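Local atomic coordinates of acyl-CoA dehydrogenase (Bacillus anthracis, PDB entry 3OWA), a protein that binds FAD and probably catalyses the flavin-dependent alpha,beta-dehydrogenation of acyl-CoA thioesters. Residues 505-516 / 528-536. Numbering follows the deposited sequence.
Sequences AMESAVLRTEKA and KVLYTEVFC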
ATOM      1  N   ALA A 505       8.954 -18.779  -2.147  1.00 37.57           N
ATOM      2  CA  ALA A 505       7.495 -18.869  -2.132  1.00 37.76           C
ATOM      3  C   ALA A 505       6.966 -19.781  -3.265  1.00 38.20           C
ATOM      4  O   ALA A 505       6.066 -20.609  -3.040  1.00 39.08           O
ATOM      5  CB  ALA A 505       6.888 -17.469  -2.238  1.00 36.80           C
HETATM    6  N   MSE A 506       7.523 -19.629  -4.463  1.00 38.55           N
HETATM    7  CA  MSE A 506       7.138 -20.469  -5.623  1.00 40.23           C
HETATM    8  C   MSE A 506       7.372 -21.933  -5.344  1.00 40.40           C
HETATM    9  O   MSE A 506       6.485 -22.748  -5.540  1.00 41.87           O
HETATM   10  CB  MSE A 506       7.948 -20.100  -6.861  1.00 40.40           C
HETATM   11  CG  MSE A 506       7.554 -18.809  -7.515  1.00 41.20           C
HETATM   12 SE   MSE A 506       8.758 -18.446  -8.978  0.53 45.32          SE
HETATM   13  CE  MSE A 506       8.321 -19.936 -10.129  1.00 43.71           C
ATOM     14  N   GLU A 507       8.579 -22.275  -4.902  1.00 41.32           N
ATOM     15  CA  GLU A 507       8.914 -23.677  -4.609  1.00 41.80           C
ATOM     16  C   GLU A 507       8.042 -24.262  -3.495  1.00 41.41           C
ATOM     17  O   GLU A 507       7.606 -25.414  -3.569  1.00 42.14           O
ATOM     18  CB  GLU A 507      10.399 -23.806  -4.260  1.00 42.80           C
ATOM     19  CG  GLU A 507      10.844 -25.239  -3.968  1.00 47.11           C
ATOM     20  CD  GLU A 507      12.318 -25.364  -3.520  1.00 53.20           C
ATOM     21  OE1 GLU A 507      13.053 -26.189  -4.111  1.00 54.90           O
ATOM     22  OE2 GLU A 507      12.750 -24.656  -2.574  1.00 55.06           O
ATOM     23  N   SER A 508       7.796 -23.470  -2.452  1.00 40.16           N
ATOM     24  CA  SER A 508       6.934 -23.893  -1.340  1.00 39.42           C
ATOM     25  C   SER A 508       5.527 -24.213  -1.821  1.00 40.12           C
ATOM     26  O   SER A 508       4.952 -25.232  -1.417  1.00 40.96           O
ATOM     27  CB  SER A 508       6.872 -22.834  -0.232  1.00 38.38           C
ATOM     28  OG  SER A 508       8.145 -22.585   0.350  1.00 37.27           O
ATOM     29  N   ALA A 509       4.976 -23.342  -2.668  1.00 39.84           N
ATOM     30  CA  ALA A 509       3.675 -23.570  -3.268  1.00 40.84           C
ATOM     31  C   ALA A 509       3.689 -24.830  -4.168  1.00 42.44           C
ATOM     32  O   ALA A 509       2.777 -25.667  -4.083  1.00 43.40           O
ATOM     33  CB  ALA A 509       3.189 -22.327  -4.044  1.00 40.45           C
ATOM     34  N   VAL A 510       4.722 -24.971  -5.000  1.00 42.80           N
ATOM     35  CA  VAL A 510       4.809 -26.131  -5.913  1.00 44.17           C
ATOM     36  C   VAL A 510       4.865 -27.446  -5.140  1.00 45.08           C
ATOM     37  O   VAL A 510       4.094 -28.371  -5.410  1.00 46.12           O
ATOM     38  CB  VAL A 510       6.008 -26.044  -6.877  1.00 44.32           C
ATOM     39  CG1 VAL A 510       6.167 -27.361  -7.656  1.00 45.93           C
ATOM     40  CG2 VAL A 510       5.804 -24.911  -7.857  1.00 42.86           C
ATOM     41  N   LEU A 511       5.763 -27.498  -4.158  1.00 45.47           N
ATOM     42  CA  LEU A 511       6.028 -28.724  -3.418  1.00 46.10           C
ATOM     43  C   LEU A 511       4.848 -29.100  -2.567  1.00 46.68           C
ATOM     44  O   LEU A 511       4.517 -30.280  -2.469  1.00 47.05           O
ATOM     45  CB  LEU A 511       7.307 -28.614  -2.580  1.00 46.11           C
ATOM     46  CG  LEU A 511       8.603 -28.566  -3.402  1.00 46.40           C
ATOM     47  CD1 LEU A 511       9.820 -28.359  -2.497  1.00 46.29           C
ATOM     48  CD2 LEU A 511       8.759 -29.827  -4.246  1.00 49.16           C
ATOM     49  N   ARG A 512       4.191 -28.100  -1.968  1.00 45.77           N
ATOM     50  CA  ARG A 512       2.994 -28.372  -1.167  1.00 46.20           C
ATOM     51  C   ARG A 512       1.867 -28.938  -2.029  1.00 46.73           C
ATOM     52  O   ARG A 512       1.171 -29.885  -1.619  1.00 48.44           O
ATOM     53  CB  ARG A 512       2.514 -27.117  -0.416  1.00 45.38           C
ATOM     54  CG  ARG A 512       1.207 -27.323   0.310  1.00 43.99           C
ATOM     55  CD  ARG A 512       0.760 -26.061   0.991  1.00 43.25           C
ATOM     56  NE  ARG A 512      -0.497 -26.294   1.673  1.00 41.34           N
ATOM     57  CZ  ARG A 512      -1.217 -25.344   2.249  1.00 42.01           C
ATOM     58  NH1 ARG A 512      -0.780 -24.076   2.237  1.00 40.41           N
ATOM     59  NH2 ARG A 512      -2.360 -25.659   2.848  1.00 40.93           N
ATOM     60  N   THR A 513       1.690 -28.366  -3.214  1.00 45.99           N
ATOM     61  CA  THR A 513       0.652 -28.831  -4.121  1.00 46.78           C
ATOM     62  C   THR A 513       1.016 -30.261  -4.645  1.00 48.90           C
ATOM     63  O   THR A 513       0.173 -31.153  -4.692  1.00 48.96           O
ATOM     64  CB  THR A 513       0.421 -27.818  -5.271  1.00 47.06           C
ATOM     65  OG1 THR A 513       0.146 -26.505  -4.718  1.00 43.38           O
ATOM     66  CG2 THR A 513      -0.722 -28.278  -6.185  1.00 45.60           C
ATOM     67  N   GLU A 514       2.279 -30.451  -5.002  1.00 49.96           N
ATOM     68  CA  GLU A 514       2.786 -31.741  -5.450  1.00 52.69           C
ATOM     69  C   GLU A 514       2.561 -32.805  -4.383  1.00 53.59           C
ATOM     70  O   GLU A 514       2.052 -33.901  -4.676  1.00 54.92           O
ATOM     71  CB  GLU A 514       4.275 -31.613  -5.762  1.00 53.37           C
ATOM     72  CG  GLU A 514       4.858 -32.799  -6.516  1.00 58.80           C
ATOM     73  CD  GLU A 514       6.380 -32.706  -6.681  1.00 63.37           C
ATOM     74  OE1 GLU A 514       6.905 -31.570  -6.844  1.00 62.72           O
ATOM     75  OE2 GLU A 514       7.044 -33.777  -6.629  1.00 65.37           O
ATOM     76  N   LYS A 515       2.912 -32.479  -3.139  1.00 52.48           N
ATOM     77  CA  LYS A 515       2.666 -33.390  -2.033  1.00 53.59           C
ATOM     78  C   LYS A 515       1.180 -33.739  -1.857  1.00 53.00           C
ATOM     79  O   LYS A 515       0.834 -34.911  -1.644  1.00 53.94           O
ATOM     80  CB  LYS A 515       3.285 -32.865  -0.726  1.00 53.01           C
ATOM     81  CG  LYS A 515       2.726 -33.564   0.511  1.00 55.97           C
ATOM     82  CD  LYS A 515       3.781 -34.120   1.432  1.00 57.55           C
ATOM     83  CE  LYS A 515       4.745 -33.096   1.922  1.00 54.64           C
ATOM     84  NZ  LYS A 515       5.334 -33.600   3.201  1.00 54.75           N
ATOM     85  N   ALA A 516       0.314 -32.736  -1.967  1.00 51.28           N
ATOM     86  CA  ALA A 516      -1.124 -32.931  -1.847  1.00 51.44           C
ATOM     87  C   ALA A 516      -1.646 -33.895  -2.909  1.00 53.11           C
ATOM     88  O   ALA A 516      -2.433 -34.793  -2.610  1.00 53.49           O
ATOM     89  CB  ALA A 516      -1.844 -31.626  -1.944  1.00 50.67           C
ATOM     90  N   LYS A 528      -5.470 -25.773  -5.024  1.00 43.84           N
ATOM     91  CA  LYS A 528      -4.025 -25.604  -4.887  1.00 43.31           C
ATOM     92  C   LYS A 528      -3.303 -25.489  -6.225  1.00 42.87           C
ATOM     93  O   LYS A 528      -2.372 -24.701  -6.354  1.00 41.77           O
ATOM     94  CB  LYS A 528      -3.404 -26.740  -4.091  1.00 44.33           C
ATOM     95  CG  LYS A 528      -3.842 -26.797  -2.658  1.00 44.86           C
ATOM     96  CD  LYS A 528      -3.236 -27.994  -1.972  1.00 47.20           C
ATOM     97  CE  LYS A 528      -3.958 -28.198  -0.680  1.00 49.86           C
ATOM     98  NZ  LYS A 528      -3.878 -29.573  -0.234  1.00 57.54           N
ATOM     99  N   VAL A 529      -3.710 -26.305  -7.206  1.00 43.54           N
ATOM    100  CA  VAL A 529      -3.061 -26.286  -8.514  1.00 43.40           C
ATOM    101  C   VAL A 529      -3.222 -24.904  -9.137  1.00 42.24           C
ATOM    102  O   VAL A 529      -2.261 -24.344  -9.665  1.00 41.67           O
ATOM    103  CB  VAL A 529      -3.610 -27.379  -9.465  1.00 45.38           C
ATOM    104  CG1 VAL A 529      -3.242 -27.096 -10.940  1.00 45.71           C
ATOM    105  CG2 VAL A 529      -3.112 -28.749  -9.049  1.00 45.48           C
ATOM    106  N   LEU A 530      -4.443 -24.380  -9.063  1.00 41.49           N
ATOM    107  CA  LEU A 530      -4.786 -23.060  -9.564  1.00 41.58           C
ATOM    108  C   LEU A 530      -3.980 -21.932  -8.905  1.00 40.11           C
ATOM    109  O   LEU A 530      -3.406 -21.115  -9.611  1.00 39.38           O
ATOM    110  CB  LEU A 530      -6.298 -22.824  -9.417  1.00 42.17           C
ATOM    111  CG  LEU A 530      -7.190 -23.608 -10.418  1.00 43.73           C
ATOM    112  CD1 LEU A 530      -8.645 -23.388 -10.080  1.00 43.93           C
ATOM    113  CD2 LEU A 530      -6.904 -23.256 -11.881  1.00 44.28           C
ATOM    114  N   TYR A 531      -3.915 -21.925  -7.574  1.00 39.73           N
ATOM    115  CA  TYR A 531      -3.125 -20.921  -6.842  1.00 39.95           C
ATOM    116  C   TYR A 531      -1.702 -20.985  -7.349  1.00 40.67           C
ATOM    117  O   TYR A 531      -1.091 -19.966  -7.610  1.00 40.51           O
ATOM    118  CB  TYR A 531      -3.072 -21.206  -5.330  1.00 38.93           C
ATOM    119  CG  TYR A 531      -4.340 -21.018  -4.525  1.00 37.51           C
ATOM    120  CD1 TYR A 531      -5.251 -20.007  -4.839  1.00 34.88           C
ATOM    121  CD2 TYR A 531      -4.603 -21.830  -3.423  1.00 36.31           C
ATOM    122  CE1 TYR A 531      -6.387 -19.812  -4.077  1.00 36.05           C
ATOM    123  CE2 TYR A 531      -5.757 -21.643  -2.640  1.00 37.56           C
ATOM    124  CZ  TYR A 531      -6.655 -20.646  -3.002  1.00 36.34           C
ATOM    125  OH  TYR A 531      -7.805 -20.441  -2.280  1.00 37.93           O
ATOM    126  N   THR A 532      -1.195 -22.214  -7.478  1.00 42.49           N
ATOM    127  CA  THR A 532       0.191 -22.471  -7.873  1.00 43.54           C
ATOM    128  C   THR A 532       0.531 -21.985  -9.277  1.00 43.91           C
ATOM    129  O   THR A 532       1.564 -21.319  -9.456  1.00 43.68           O
ATOM    130  CB  THR A 532       0.537 -23.970  -7.693  1.00 44.67           C
ATOM    131  OG1 THR A 532       0.339 -24.301  -6.319  1.00 46.62           O
ATOM    132  CG2 THR A 532       1.993 -24.253  -8.047  1.00 44.15           C
ATOM    133  N   GLU A 533      -0.328 -22.297 -10.259  1.00 43.92           N
ATOM    134  CA  GLU A 533      -0.128 -21.843 -11.644  1.00 45.05           C
ATOM    135  C   GLU A 533      -0.083 -20.325 -11.755  1.00 43.88           C
ATOM    136  O   GLU A 533       0.802 -19.743 -12.398  1.00 43.73           O
ATOM    137  CB  GLU A 533      -1.253 -22.380 -12.531  1.00 46.04           C
ATOM    138  CG  GLU A 533      -1.088 -23.864 -12.833  1.00 49.94           C
ATOM    139  CD  GLU A 533      -2.320 -24.497 -13.449  1.00 56.37           C
ATOM    140  OE1 GLU A 533      -3.438 -23.933 -13.325  1.00 57.45           O
ATOM    141  OE2 GLU A 533      -2.162 -25.571 -14.069  1.00 58.40           O
ATOM    142  N   VAL A 534      -1.049 -19.700 -11.095  1.00 42.61           N
ATOM    143  CA  VAL A 534      -1.255 -18.274 -11.165  1.00 43.42           C
ATOM    144  C   VAL A 534      -0.122 -17.547 -10.410  1.00 42.33           C
ATOM    145  O   VAL A 534       0.463 -16.606 -10.942  1.00 42.92           O
ATOM    146  CB  VAL A 534      -2.669 -17.946 -10.580  1.00 43.82           C
ATOM    147  CG1 VAL A 534      -2.728 -16.579  -9.994  1.00 44.10           C
ATOM    148  CG2 VAL A 534      -3.758 -18.172 -11.672  1.00 42.56           C
ATOM    149  N   PHE A 535       0.203 -18.005  -9.204  1.00 40.60           N
ATOM    150  CA  PHE A 535       1.250 -17.335  -8.422  1.00 39.95           C
ATOM    151  C   PHE A 535       2.615 -17.482  -9.123  1.00 40.36           C
ATOM    152  O   PHE A 535       3.381 -16.516  -9.229  1.00 38.69           O
ATOM    153  CB  PHE A 535       1.342 -17.861  -6.972  1.00 37.48           C
ATOM    154  CG  PHE A 535       2.505 -17.288  -6.207  1.00 36.10           C
ATOM    155  CD1 PHE A 535       2.413 -16.034  -5.638  1.00 36.14           C
ATOM    156  CD2 PHE A 535       3.721 -17.971  -6.123  1.00 36.73           C
ATOM    157  CE1 PHE A 535       3.495 -15.468  -4.962  1.00 35.68           C
ATOM    158  CE2 PHE A 535       4.813 -17.436  -5.461  1.00 35.90           C
ATOM    159  CZ  PHE A 535       4.694 -16.178  -4.850  1.00 36.14           C
ATOM    160  N   CYS A 536       2.906 -18.697  -9.573  1.00 41.38           N
ATOM    161  CA  CYS A 536       4.187 -18.970 -10.233  1.00 43.78           C
ATOM    162  C   CYS A 536       4.426 -18.120 -11.467  1.00 43.63           C
ATOM    163  O   CYS A 536       5.501 -17.538 -11.629  1.00 44.73           O
ATOM    164  CB  CYS A 536       4.333 -20.446 -10.558  1.00 44.09           C
ATOM    165  SG  CYS A 536       4.864 -21.348  -9.106  1.00 48.71           S
TER
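Thr513 and Thr532 pass alongside each other in opposite directions with nearly the same first torsion: each OG1 lies beside its own backbone N and opposite the carbonyl carbon (chi1 -54° and -59°). This brings the two hydroxyl oxygens, Thr513 OG1 and Thr532 OG1, to 2.7 Å. The segments belong to consecutive helices, 490-520 and 526-554, which form an antiparallel helical hairpin in the second C-terminal acyl-CoA dehydrogenase family region. Both hydroxyls also turn back on their own helices. Thr513 OG1 donates to Ala509 O at 2.8 Å, and Thr532 OG1 donates to Lys528 O at 2.7 Å. Each carbonyl takes the hydroxyl on one face of its plane and the threonine N-H on the other. Tyr319 of helix 305-336 hydrogen-bonds Thr513 OG1 and touches Thr532, joining a third helix to this buried polar spot. Towards the turn, the extended Lys528 chain runs past Thr513 to Ala516, while its NZ finds its main polar partner in Asn525. At the other end the side-chain contacts are apolar. Phe535 turns its ring edge to the backbone of Met506, and Ala505 CB lies 3.6 Å from Phe535 CZ. Cys536 SG sits 3.9 Å from both Val510 CG2 and Met506 CE, the methyl of a selenomethionine bent at chi3 (65°).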